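Local atomic coordinates of glycoside Hydrolase (Bacteroides plebeius, PDB entry 5T3B), a protein that probably hydrolyses glycosidic bonds in polysaccharides, as a family 50 glycoside hydrolase from a human gut bacterium. Residues 43-48 against 58-63; 263-268 against 304-309; 267-272 against 281-286. One frame throughout, in Å; residues are numbered along the deposited sequence.

Contact 1. Residues 43-48 against 58-63. With EDO (1,2-ethanediol), chain P.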
loop_
_atom_site.group_PDB
_atom_site.type_symbol
_atom_site.label_atom_id
_atom_site.label_comp_id
_atom_site.label_asym_id
_atom_site.label_seq_id
_atom_site.Cartn_x
_atom_site.Cartn_y
_atom_site.Cartn_z
ATOM N N ILE A 43 -22.905 -13.771 -1.213
ATOM C CA ILE A 43 -22.794 -14.685 -0.073
ATOM C C ILE A 43 -22.662 -13.924 1.223
ATOM O O ILE A 43 -22.394 -12.714 1.224
ATOM C CB ILE A 43 -21.631 -15.720 -0.282
ATOM C CG1 ILE A 43 -20.268 -15.048 -0.323
ATOM C CG2 ILE A 43 -21.838 -16.561 -1.523
ATOM C CD1 ILE A 43 -19.104 -15.983 -0.032
ATOM N N ILE A 44 -22.759 -14.654 2.319
ATOM C CA ILE A 44 -22.529 -14.112 3.628
ATOM C C ILE A 44 -21.145 -14.617 4.137
ATOM O O ILE A 44 -20.857 -15.800 4.065
ATOM C CB ILE A 44 -23.577 -14.539 4.623
ATOM C CG1 ILE A 44 -24.880 -13.845 4.279
ATOM C CG2 ILE A 44 -23.172 -14.225 6.069
ATOM C CD1 ILE A 44 -24.929 -12.296 4.287
ATOM N N VAL A 45 -20.335 -13.663 4.605
ATOM C CA VAL A 45 -19.098 -13.978 5.301
ATOM C C VAL A 45 -19.184 -13.334 6.673
ATOM O O VAL A 45 -19.534 -12.155 6.806
ATOM C CB VAL A 45 -17.850 -13.477 4.566
ATOM C CG1 VAL A 45 -16.621 -13.653 5.406
ATOM C CG2 VAL A 45 -17.723 -14.184 3.231
ATOM N N GLU A 46 -18.946 -14.124 7.697
ATOM C CA GLU A 46 -18.904 -13.596 9.048
ATOM C C GLU A 46 -17.554 -12.941 9.355
ATOM O O GLU A 46 -16.512 -13.496 9.041
ATOM C CB GLU A 46 -19.139 -14.681 10.099
ATOM C CG GLU A 46 -20.534 -15.319 10.107
ATOM C CD GLU A 46 -20.577 -16.244 11.343
ATOM O OE1 GLU A 46 -20.029 -17.339 11.222
ATOM O OE2 GLU A 46 -20.969 -15.774 12.454
ATOM N N TYR A 47 -17.557 -11.784 10.005
ATOM C CA TYR A 47 -16.335 -11.212 10.494
ATOM C C TYR A 47 -16.475 -10.516 11.827
ATOM O O TYR A 47 -17.573 -10.041 12.142
ATOM C CB TYR A 47 -15.655 -10.291 9.463
ATOM C CG TYR A 47 -16.255 -8.904 9.325
ATOM C CD1 TYR A 47 -15.850 -7.893 10.186
ATOM C CD2 TYR A 47 -17.093 -8.560 8.291
ATOM C CE1 TYR A 47 -16.310 -6.592 10.017
ATOM C CE2 TYR A 47 -17.526 -7.255 8.133
ATOM C CZ TYR A 47 -17.149 -6.306 9.028
ATOM O OH TYR A 47 -17.571 -5.015 8.831
ATOM N N ALA A 48 -15.367 -10.430 12.551
ATOM C CA ALA A 48 -15.305 -9.729 13.830
ATOM C C ALA A 48 -14.213 -8.698 13.749
ATOM O O ALA A 48 -13.182 -8.913 13.100
ATOM C CB ALA A 48 -15.010 -10.690 14.995
ATOM N N ALA A 58 -21.734 -10.283 6.810
ATOM C CA ALA A 58 -21.428 -9.337 5.780
ATOM C C ALA A 58 -21.708 -9.881 4.385
ATOM O O ALA A 58 -21.187 -10.939 4.015
ATOM C CB ALA A 58 -19.965 -8.902 5.860
ATOM N N LYS A 59 -22.502 -9.125 3.638
ATOM C CA LYS A 59 -22.690 -9.445 2.230
ATOM C C LYS A 59 -21.391 -9.315 1.507
ATOM O O LYS A 59 -20.664 -8.301 1.627
ATOM C CB LYS A 59 -23.754 -8.587 1.578
ATOM C CG LYS A 59 -25.174 -9.010 1.752
ATOM C CD LYS A 59 -26.019 -8.145 0.763
ATOM C CE LYS A 59 -27.396 -8.586 0.748
ATOM N NZ LYS A 59 -28.067 -7.494 0.023
ATOM N N THR A 60 -21.044 -10.319 0.730
ATOM C CA THR A 60 -19.714 -10.394 0.106
ATOM C C THR A 60 -19.847 -10.836 -1.350
ATOM O O THR A 60 -20.657 -11.719 -1.686
ATOM C CB THR A 60 -18.876 -11.392 0.947
ATOM O OG1 THR A 60 -18.834 -10.946 2.289
ATOM C CG2 THR A 60 -17.510 -11.565 0.514
ATOM N N ARG A 61 -18.974 -10.278 -2.176
ATOM C CA ARG A 61 -18.864 -10.532 -3.593
ATOM C C ARG A 61 -17.635 -11.380 -3.818
ATOM O O ARG A 61 -16.510 -10.914 -3.576
ATOM C CB ARG A 61 -18.780 -9.207 -4.383
ATOM C CG ARG A 61 -18.683 -9.435 -5.885
ATOM C CD ARG A 61 -18.895 -8.147 -6.662
ATOM N NE ARG A 61 -17.829 -7.171 -6.421
ATOM C CZ ARG A 61 -17.638 -6.066 -7.130
ATOM N NH1 ARG A 61 -18.342 -5.838 -8.233
ATOM N NH2 ARG A 61 -16.695 -5.232 -6.759
ATOM N N ILE A 62 -17.810 -12.585 -4.377
ATOM C CA ILE A 62 -16.698 -13.411 -4.727
ATOM C C ILE A 62 -16.676 -13.705 -6.253
ATOM O O ILE A 62 -17.702 -13.625 -6.936
ATOM C CB ILE A 62 -16.610 -14.728 -3.910
ATOM C CG1 ILE A 62 -17.824 -15.630 -4.112
ATOM C CG2 ILE A 62 -16.418 -14.440 -2.440
ATOM C CD1 ILE A 62 -17.632 -17.045 -3.562
ATOM N N LEU A 63 -15.512 -14.100 -6.743
ATOM C CA LEU A 63 -15.277 -14.217 -8.178
ATOM C C LEU A 63 -16.233 -15.187 -8.903
ATOM O O LEU A 63 -16.744 -14.814 -9.977
ATOM C CB LEU A 63 -13.835 -14.522 -8.455
ATOM C CG LEU A 63 -13.411 -14.449 -9.906
ATOM C CD1 LEU A 63 -13.574 -13.056 -10.513
ATOM C CD2 LEU A 63 -11.968 -14.918 -10.053
HETATM C C1 EDO P . -21.589 -4.288 -0.552
HETATM O O1 EDO P . -20.412 -3.454 -0.509
HETATM C C2 EDO P . -21.235 -5.653 -0.023
HETATM O O2 EDO P . -21.172 -6.786 -0.978
#
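The Y47 ring turns its edge to the methyl of A58, with Y47 CE2 3.7 Å from A58 CB and the methyl lying near the ring plane. Its stacking partners are aromatic and come from elsewhere in the chain: W366 and F407. The ring reaches A58 because Y47 CG sits between its own backbone N and carbonyl carbon (chi1 78°), which folds the side chain back toward the neighbouring strand. The same A58 methyl also rests 3.4 Å from V45 O.

These segments belong to a beta hairpin in which strand 39-48 runs antiparallel to strand 56-60. I43-T60 and V45-A58 are hydrogen-bonded pairs, and I44-K59 between them is a non-hydrogen-bonded pair. V45 N donates to A58 O over 2.9 Å in an almost straight bond (173° at the hydrogen), while T60 N reaches I43 O at 2.8 Å.

Side chains of I43, V45, A58 and T60 share one face, which packs partly on helix 412-427 through F417, N414 and H421. There V45 CB lies 3.5 Å from T60 OG1, and I43 CD1 extends past the strand end to I62 CG2 at 3.9 Å, the two isoleucines crossing at about a right angle. T60 OG1 donates to A58 O (2.9 Å) from well above the carbonyl plane, giving that oxygen a second donor beside V45 N, and it is also bonded to W366 NE1. A valine in place of T60 would probably leave W366 NE1 without this partner and A58 O with one donor fewer.

On the exposed face, the extended K59 chain runs to a salt bridge with E31. K59 O takes a weak bond from O2 of an ethanediol, probably from the crystallisation liquor, which Y40 and S367 also hold.

Contact 2. Residues 263-268 against 304-309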
loop_
_atom_site.group_PDB
_atom_site.type_symbol
_atom_site.label_atom_id
_atom_site.label_comp_id
_atom_site.label_asym_id
_atom_site.label_seq_id
_atom_site.Cartn_x
_atom_site.Cartn_y
_atom_site.Cartn_z
ATOM N N ARG A 263 -6.813 16.287 16.847
ATOM C CA ARG A 263 -6.475 16.980 15.636
ATOM C C ARG A 263 -5.027 17.505 15.667
ATOM O O ARG A 263 -4.509 17.966 16.689
ATOM C CB ARG A 263 -7.366 18.132 15.499
ATOM C CG ARG A 263 -8.789 17.725 15.299
ATOM C CD ARG A 263 -9.687 18.888 14.913
ATOM N NE ARG A 263 -9.705 19.961 15.908
ATOM C CZ ARG A 263 -10.671 20.873 16.057
ATOM N NH1 ARG A 263 -11.784 20.915 15.282
ATOM N NH2 ARG A 263 -10.497 21.788 16.986
ATOM N N LEU A 264 -4.426 17.522 14.500
ATOM C CA LEU A 264 -3.051 17.947 14.335
ATOM C C LEU A 264 -2.849 19.395 14.724
ATOM O O LEU A 264 -1.937 19.736 15.485
ATOM C CB LEU A 264 -2.561 17.696 12.896
ATOM C CG LEU A 264 -1.076 17.886 12.697
ATOM C CD1 LEU A 264 -0.239 16.817 13.341
ATOM C CD2 LEU A 264 -0.770 17.925 11.216
ATOM N N LEU A 265 -3.698 20.243 14.190
ATOM C CA LEU A 265 -3.533 21.695 14.384
ATOM C C LEU A 265 -3.700 22.040 15.870
ATOM O O LEU A 265 -2.867 22.771 16.433
ATOM C CB LEU A 265 -4.496 22.490 13.506
ATOM C CG LEU A 265 -4.500 23.999 13.601
ATOM C CD1 LEU A 265 -3.092 24.530 13.451
ATOM C CD2 LEU A 265 -5.455 24.549 12.548
ATOM N N ASP A 266 -4.667 21.436 16.551
ATOM C CA ASP A 266 -4.827 21.645 17.998
ATOM C C ASP A 266 -3.573 21.273 18.783
ATOM O O ASP A 266 -3.077 22.039 19.632
ATOM C CB ASP A 266 -5.952 20.795 18.565
ATOM C CG ASP A 266 -7.323 21.229 18.124
ATOM O OD1 ASP A 266 -7.478 22.190 17.374
ATOM O OD2 ASP A 266 -8.276 20.555 18.566
ATOM N N ARG A 267 -3.010 20.105 18.456
ATOM C CA ARG A 267 -1.814 19.641 19.155
ATOM C C ARG A 267 -0.600 20.562 18.876
ATOM O O ARG A 267 0.166 20.838 19.802
ATOM C CB ARG A 267 -1.462 18.160 18.853
ATOM C CG ARG A 267 -2.251 17.123 19.682
ATOM C CD ARG A 267 -2.068 15.669 19.204
ATOM N NE ARG A 267 -2.476 15.481 17.774
ATOM C CZ ARG A 267 -2.027 14.532 16.957
ATOM N NH1 ARG A 267 -1.151 13.661 17.331
ATOM N NH2 ARG A 267 -2.528 14.443 15.766
ATOM N N PHE A 268 -0.445 21.080 17.650
ATOM C CA PHE A 268 0.674 21.949 17.379
ATOM C C PHE A 268 0.524 23.238 18.200
ATOM O O PHE A 268 1.495 23.727 18.731
ATOM C CB PHE A 268 0.799 22.298 15.907
ATOM C CG PHE A 268 1.474 21.262 15.055
ATOM C CD1 PHE A 268 1.540 19.920 15.373
ATOM C CD2 PHE A 268 2.089 21.654 13.904
ATOM C CE1 PHE A 268 2.195 19.015 14.580
ATOM C CE2 PHE A 268 2.657 20.724 13.063
ATOM C CZ PHE A 268 2.697 19.389 13.385
ATOM N N ASN A 304 -7.935 20.347 8.754
ATOM C CA ASN A 304 -7.712 19.554 7.570
ATOM C C ASN A 304 -6.849 20.304 6.597
ATOM O O ASN A 304 -5.937 19.705 5.999
ATOM C CB ASN A 304 -9.022 19.114 6.949
ATOM C CG ASN A 304 -9.728 18.083 7.780
ATOM O OD1 ASN A 304 -9.157 17.480 8.699
ATOM N ND2 ASN A 304 -11.013 17.980 7.566
ATOM N N GLU A 305 -7.111 21.604 6.387
ATOM C CA GLU A 305 -6.270 22.410 5.537
ATOM C C GLU A 305 -4.841 22.486 6.020
ATOM O O GLU A 305 -3.895 22.350 5.236
ATOM C CB GLU A 305 -6.843 23.822 5.404
ATOM C CG GLU A 305 -6.085 24.621 4.378
ATOM C CD GLU A 305 -6.645 26.012 4.148
ATOM O OE1 GLU A 305 -7.700 26.342 4.731
ATOM O OE2 GLU A 305 -5.980 26.790 3.395
ATOM N N PHE A 306 -4.667 22.678 7.325
ATOM C CA PHE A 306 -3.319 22.741 7.886
ATOM C C PHE A 306 -2.561 21.425 7.682
ATOM O O PHE A 306 -1.389 21.433 7.326
ATOM C CB PHE A 306 -3.341 23.140 9.372
ATOM C CG PHE A 306 -1.992 23.211 9.981
ATOM C CD1 PHE A 306 -1.145 24.238 9.673
ATOM C CD2 PHE A 306 -1.555 22.208 10.799
ATOM C CE1 PHE A 306 0.148 24.249 10.206
ATOM C CE2 PHE A 306 -0.276 22.179 11.298
ATOM C CZ PHE A 306 0.579 23.228 11.050
ATOM N N ALA A 307 -3.250 20.295 7.940
ATOM C CA ALA A 307 -2.641 19.014 7.675
ATOM C C ALA A 307 -2.195 18.889 6.207
ATOM O O ALA A 307 -1.167 18.306 5.898
ATOM C CB ALA A 307 -3.610 17.898 8.093
ATOM N N GLY A 308 -3.019 19.397 5.288
ATOM C CA GLY A 308 -2.668 19.460 3.885
ATOM C C GLY A 308 -1.408 20.258 3.592
ATOM O O GLY A 308 -0.622 19.896 2.728
ATOM N N ILE A 309 -1.227 21.397 4.275
ATOM C CA ILE A 309 -0.012 22.201 4.143
ATOM C C ILE A 309 1.196 21.410 4.611
ATOM O O ILE A 309 2.246 21.384 3.944
ATOM C CB ILE A 309 -0.116 23.554 4.920
ATOM C CG1 ILE A 309 -1.140 24.436 4.194
ATOM C CG2 ILE A 309 1.242 24.182 5.067
ATOM C CD1 ILE A 309 -1.571 25.582 5.017
#
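F306 of helix 300-324 projects into the side of the short helix 264-269, where L264, L265 and F268 receive it. This is steep helix-helix packing: the axes of 264-268 and 304-309 approach to 9.5 Å with 79° between their directions. All five touching residues are buried, and the contact across the segments is apolar.

One part of it is a CH-pi interaction. L265 CD1 stands over one face of the F306 ring, 4.0 Å from the centroid and 19° off the normal, so it is displaced only moderately toward the rim. Placing F306 CG opposite its backbone N (chi1 180°) sends the ring straight out from its helix and under that methyl.

The second part is aromatic. F268 and F306 have centroids 5.5 Å apart and planes nearly perpendicular, yet their approach is oblique. F268 CD2 comes to 3.6 Å from F306 CE2, arriving at the edge of the F306 ring, near its plane. F306 also meets the ring of F285, from helix 277-288, so phenylalanines of three helices converge here.

L264 adds apolar packing through a single methyl: CD2 lies 4.2 Å from A307 CB and slightly farther from F306 CE2.

Polar links stay within 263-268 or lead elsewhere. L264 N bonds to S258 OG and L265 N to N303 OD1, which satisfies two amides at the start of the helix. R263, at the N-cap position, makes a salt bridge with D300 through NH1. It also grips D266 side-on: R263 NE reaches D266 OD2 at 3.1 Å from above the carboxylate plane, whereas NH2 meets the syn lone pairs of both oxygens, OD2 at 3.0 Å and OD1 at 3.1 Å, so OD2 takes two donors and OD1 one.

Contact 3. Residues 267-272 against 281-286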
loop_
_atom_site.group_PDB
_atom_site.type_symbol
_atom_site.label_atom_id
_atom_site.label_comp_id
_atom_site.label_asym_id
_atom_site.label_seq_id
_atom_site.Cartn_x
_atom_site.Cartn_y
_atom_site.Cartn_z
ATOM N N ARG A 267 -3.010 20.105 18.456
ATOM C CA ARG A 267 -1.814 19.641 19.155
ATOM C C ARG A 267 -0.600 20.562 18.876
ATOM O O ARG A 267 0.166 20.838 19.802
ATOM C CB ARG A 267 -1.462 18.160 18.853
ATOM C CG ARG A 267 -2.251 17.123 19.682
ATOM C CD ARG A 267 -2.068 15.669 19.204
ATOM N NE ARG A 267 -2.476 15.481 17.774
ATOM C CZ ARG A 267 -2.027 14.532 16.957
ATOM N NH1 ARG A 267 -1.151 13.661 17.331
ATOM N NH2 ARG A 267 -2.528 14.443 15.766
ATOM N N PHE A 268 -0.445 21.080 17.650
ATOM C CA PHE A 268 0.674 21.949 17.379
ATOM C C PHE A 268 0.524 23.238 18.200
ATOM O O PHE A 268 1.495 23.727 18.731
ATOM C CB PHE A 268 0.799 22.298 15.907
ATOM C CG PHE A 268 1.474 21.262 15.055
ATOM C CD1 PHE A 268 1.540 19.920 15.373
ATOM C CD2 PHE A 268 2.089 21.654 13.904
ATOM C CE1 PHE A 268 2.195 19.015 14.580
ATOM C CE2 PHE A 268 2.657 20.724 13.063
ATOM C CZ PHE A 268 2.697 19.389 13.385
ATOM N N LEU A 269 -0.703 23.734 18.284
ATOM C CA LEU A 269 -0.915 25.005 19.008
ATOM C C LEU A 269 -0.666 24.869 20.482
ATOM O O LEU A 269 -0.437 25.889 21.165
ATOM C CB LEU A 269 -2.313 25.546 18.733
ATOM C CG LEU A 269 -2.577 26.097 17.299
ATOM C CD1 LEU A 269 -4.056 26.349 17.085
ATOM C CD2 LEU A 269 -1.740 27.310 17.019
ATOM N N LYS A 270 -0.829 23.637 20.991
ATOM C CA LYS A 270 -0.589 23.355 22.422
ATOM C C LYS A 270 0.855 22.930 22.782
ATOM O O LYS A 270 1.172 22.700 23.928
ATOM C CB LYS A 270 -1.633 22.344 22.927
ATOM C CG LYS A 270 -3.076 22.795 22.888
ATOM C CD LYS A 270 -3.345 24.017 23.759
ATOM C CE LYS A 270 -4.724 24.004 24.402
ATOM N NZ LYS A 270 -4.718 25.005 25.500
ATOM N N ILE A 271 1.749 22.909 21.795
ATOM C CA ILE A 271 3.169 22.631 22.052
ATOM C C ILE A 271 3.679 23.689 23.029
ATOM O O ILE A 271 3.441 24.873 22.817
ATOM C CB ILE A 271 3.999 22.644 20.759
ATOM C CG1 ILE A 271 3.647 21.432 19.871
ATOM C CG2 ILE A 271 5.462 22.604 21.104
ATOM C CD1 ILE A 271 4.261 21.574 18.501
ATOM N N SER A 272 4.334 23.249 24.111
ATOM C CA SER A 272 4.726 24.191 25.191
ATOM C C SER A 272 5.774 25.174 24.816
ATOM O O SER A 272 5.692 26.310 25.184
ATOM C CB SER A 272 5.285 23.461 26.401
ATOM O OG SER A 272 4.387 22.480 26.781
ATOM N N ALA A 281 4.580 27.560 12.920
ATOM C CA ALA A 281 3.861 27.356 11.696
ATOM C C ALA A 281 2.338 27.284 11.895
ATOM O O ALA A 281 1.540 27.863 11.115
ATOM C CB ALA A 281 4.321 26.097 10.969
ATOM N N ALA A 282 1.933 26.599 12.959
ATOM C CA ALA A 282 0.527 26.500 13.277
ATOM C C ALA A 282 -0.055 27.855 13.642
ATOM O O ALA A 282 -1.117 28.189 13.187
ATOM C CB ALA A 282 0.308 25.515 14.406
ATOM N N ALA A 283 0.685 28.623 14.464
ATOM C CA ALA A 283 0.205 29.919 14.866
ATOM C C ALA A 283 0.131 30.850 13.643
ATOM O O ALA A 283 -0.810 31.665 13.517
ATOM C CB ALA A 283 1.076 30.516 15.952
ATOM N N LYS A 284 1.123 30.753 12.769
ATOM C CA LYS A 284 1.129 31.544 11.539
ATOM C C LYS A 284 -0.079 31.226 10.640
ATOM O O LYS A 284 -0.697 32.132 10.085
ATOM C CB LYS A 284 2.438 31.403 10.765
ATOM C CG LYS A 284 2.531 32.255 9.506
ATOM C CD LYS A 284 3.993 32.287 8.970
ATOM C CE LYS A 284 4.328 33.462 8.048
ATOM N NZ LYS A 284 3.233 33.732 7.116
ATOM N N PHE A 285 -0.400 29.951 10.511
ATOM C CA PHE A 285 -1.499 29.535 9.715
ATOM C C PHE A 285 -2.784 30.160 10.234
ATOM O O PHE A 285 -3.545 30.708 9.450
ATOM C CB PHE A 285 -1.580 28.018 9.715
ATOM C CG PHE A 285 -2.824 27.477 9.127
ATOM C CD1 PHE A 285 -2.949 27.402 7.762
ATOM C CD2 PHE A 285 -3.878 27.067 9.925
ATOM C CE1 PHE A 285 -4.125 26.953 7.177
ATOM C CE2 PHE A 285 -5.014 26.568 9.333
ATOM C CZ PHE A 285 -5.123 26.498 7.978
ATOM N N MET A 286 -3.012 30.070 11.547
ATOM C CA MET A 286 -4.158 30.686 12.150
ATOM C C MET A 286 -4.239 32.198 11.877
ATOM O O MET A 286 -5.272 32.741 11.451
ATOM C CB MET A 286 -4.235 30.396 13.638
ATOM C CG MET A 286 -4.466 28.926 13.975
ATOM S SD MET A 286 -6.018 28.261 13.304
ATOM C CE MET A 286 -7.144 28.913 14.476
#
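A282 presents its methyl to two successive residues, F268 and L269, at the end of helix 264-269. The nearest CA atoms, those of L269 and A282, are 6.1 Å apart, a close approach made with only a methyl standing on A282.

The contact across the segments is entirely apolar. A282 CB touches F268 CB at 3.6 Å and lies near the plane of the phenylalanine ring, at its edge. It therefore packs against the root of that side chain rather than over its face.

L269 supplies the wider part of the interface by dividing its two branches. Its CD2 reaches 3.8 Å from A282 CB and equally far from the backbone N of A283, so it lies against the helix backbone. Its CD1 goes to M286 CG at 4.1 Å, where the two side chains cross at about a right angle. With L269 CG opposite its carbonyl carbon (chi1 -71°), both branches are brought over to the turn between A282 and M286. That turn is closed by M286 N bonding to A282 O at 3.1 Å.

Polar bonds on the 267-272 side involve backbone oxygens: I271 N bonds to F268 O at 3.2 Å, and the side-chain nitrogen K274 NZ bonds to I271 O, with a weak link to L269 O.

Around this pair, L269 also touches V298 in the loop before helix 300-324, and M286 touches D297. The same A282 side chain also touches L265 of helix 264-269 and F306 of helix 300-324, so helix 277-288 packs against both of these helices.

How the contacts relate
Along the chain, contact 1 closes before the other two open, and it lies far from them: its centre is about 37 Å from that of contact 2 and about 45 Å from that of contact 3. It joins the strands of a hairpin near the N-terminus. Contacts 2 and 3 form one cluster, with centres about 9 Å apart, both using helix 264-269 and sharing R267 and F268. Helices 277-288 and 300-324 follow it in the chain. They touch each other directly, I309 CD1 lying 3.6 Å from F285 CD1, so three consecutive helices pack together through apolar side chains, well away from the hairpin.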